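Local structure of phenol hydroxylase component phL (Pseudomonas stutzeri, 3U52) at residues D[106-111]-D[247-252]. The protein probably serves as the beta subunit of a bacterial multicomponent phenol hydroxylase, helping build the oligomer in which phenols are hydroxylated. Numbering follows the deposited sequence.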
# COMPACT_ATOMS: atom_id res chain seq x y z
N ASN D 106 -1.75 31.01 -23.21
CA ASN D 106 -0.96 31.52 -24.32
C ASN D 106 0.13 32.45 -23.88
O ASN D 106 0.41 33.45 -24.54
CB ASN D 106 -1.85 32.19 -25.35
CG ASN D 106 -2.92 31.28 -25.86
OD1 ASN D 106 -2.66 30.17 -26.32
ND2 ASN D 106 -4.14 31.74 -25.77
N LEU D 107 0.77 32.11 -22.77
CA LEU D 107 1.81 32.95 -22.22
C LEU D 107 3.04 33.04 -23.14
O LEU D 107 3.72 34.06 -23.16
CB LEU D 107 2.16 32.51 -20.80
CG LEU D 107 0.97 32.57 -19.81
CD1 LEU D 107 1.40 32.26 -18.38
CD2 LEU D 107 0.32 33.96 -19.85
N LEU D 108 3.31 31.98 -23.90
CA LEU D 108 4.45 31.94 -24.82
C LEU D 108 4.08 32.34 -26.23
O LEU D 108 4.86 33.03 -26.89
CB LEU D 108 5.09 30.56 -24.86
CG LEU D 108 5.79 30.09 -23.58
CD1 LEU D 108 6.73 28.93 -23.93
CD2 LEU D 108 6.56 31.21 -22.89
N THR D 109 2.91 31.92 -26.70
CA THR D 109 2.48 32.23 -28.06
C THR D 109 2.07 33.71 -28.21
O THR D 109 2.16 34.26 -29.30
CB THR D 109 1.35 31.33 -28.55
OG1 THR D 109 0.27 31.41 -27.62
CG2 THR D 109 1.79 29.89 -28.67
N ARG D 110 1.66 34.36 -27.12
CA ARG D 110 1.38 35.80 -27.16
C ARG D 110 2.63 36.71 -27.19
O ARG D 110 2.49 37.94 -27.36
CB ARG D 110 0.49 36.23 -26.00
CG ARG D 110 1.26 36.72 -24.80
CD ARG D 110 0.26 37.01 -23.71
NE ARG D 110 0.86 37.47 -22.46
CZ ARG D 110 0.21 37.49 -21.30
NH1 ARG D 110 -1.05 37.05 -21.23
NH2 ARG D 110 0.82 37.92 -20.21
N LEU D 111 3.82 36.14 -26.99
CA LEU D 111 5.06 36.92 -27.09
C LEU D 111 5.30 37.32 -28.55
O LEU D 111 4.83 36.67 -29.48
CB LEU D 111 6.26 36.12 -26.52
CG LEU D 111 6.42 35.72 -25.05
CD1 LEU D 111 7.60 34.70 -24.87
CD2 LEU D 111 6.65 36.91 -24.13
N SER D 247 10.09 31.62 -16.59
CA SER D 247 10.58 31.26 -15.25
C SER D 247 9.78 30.15 -14.57
O SER D 247 10.32 29.38 -13.79
CB SER D 247 10.53 32.46 -14.31
OG SER D 247 11.59 33.34 -14.52
N MET D 248 8.48 30.12 -14.80
CA MET D 248 7.69 29.12 -14.15
C MET D 248 7.93 27.79 -14.82
O MET D 248 7.75 26.73 -14.20
CB MET D 248 6.20 29.51 -14.11
CG MET D 248 5.48 29.60 -15.45
SD MET D 248 3.71 30.11 -15.23
CE MET D 248 3.84 31.87 -14.99
N LEU D 249 8.36 27.82 -16.08
CA LEU D 249 8.70 26.58 -16.81
C LEU D 249 10.06 25.99 -16.46
O LEU D 249 10.31 24.83 -16.69
CB LEU D 249 8.52 26.77 -18.31
CG LEU D 249 7.15 27.34 -18.71
CD1 LEU D 249 7.08 27.53 -20.23
CD2 LEU D 249 6.01 26.40 -18.23
N THR D 250 10.94 26.79 -15.88
CA THR D 250 12.30 26.33 -15.61
C THR D 250 12.51 26.16 -14.12
O THR D 250 13.65 26.02 -13.65
CB THR D 250 13.32 27.33 -16.18
OG1 THR D 250 13.01 28.62 -15.67
CG2 THR D 250 13.22 27.40 -17.75
N GLU D 251 11.43 26.17 -13.33
CA GLU D 251 11.61 26.04 -11.90
C GLU D 251 12.05 24.60 -11.60
O GLU D 251 12.80 24.36 -10.68
CB GLU D 251 10.32 26.43 -11.12
CG GLU D 251 10.47 26.54 -9.56
CD GLU D 251 11.37 27.69 -9.03
OE1 GLU D 251 11.72 28.65 -9.76
OE2 GLU D 251 11.70 27.64 -7.83
N PHE D 252 11.57 23.64 -12.37
CA PHE D 252 12.02 22.28 -12.21
C PHE D 252 13.58 22.23 -12.20
O PHE D 252 14.19 21.61 -11.33
CB PHE D 252 11.42 21.39 -13.32
CG PHE D 252 11.77 19.94 -13.18
CD1 PHE D 252 10.88 19.05 -12.54
CD2 PHE D 252 12.99 19.44 -13.69
CE1 PHE D 252 11.19 17.66 -12.40
CE2 PHE D 252 13.34 18.06 -13.55
CZ PHE D 252 12.44 17.17 -12.89
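Leu108 and Leu249 meet tip to tip, a compact example of a loop meeting a short helix through methyl groups. Along Leu108, CB stays 5.9 Å from Leu249 CD1. With CG anti to the carbonyl carbon (chi1 -67°), the chain runs outward; CG comes to 4.4 Å from Leu249 CD1. The CD1 branch then closes the distance, lying 4.0 Å from Leu249 CD1. Leu108 CD2 stays farther off, 4.6 Å from Leu249 CD1, and touches its own segment, 4.1 Å from Leu111 CD1. Both leucines also rest on Ile170 of helix 147-175, which bridges the pair. Beside them Leu107 and Met248 cross at about a right angle. Met248 extends through SD and bends there (chi3 79°), bringing CE to 4.2 Å from Leu107 CD1; its chain also packs on Phe101 and Cys102 of helix 81-105 and on Met248 of the second subunit. The other Leu107 methyl, CD2, sits 3.6 Å above one face of the Arg110 guanidinium, near its rim. Apolar packing thus joins the loop after a Schellman-ended helix to the short helix 246-249, at one end of the helical bundle, consistent with the ferritin-like fold of bacterial multicomponent monooxygenase beta subunits.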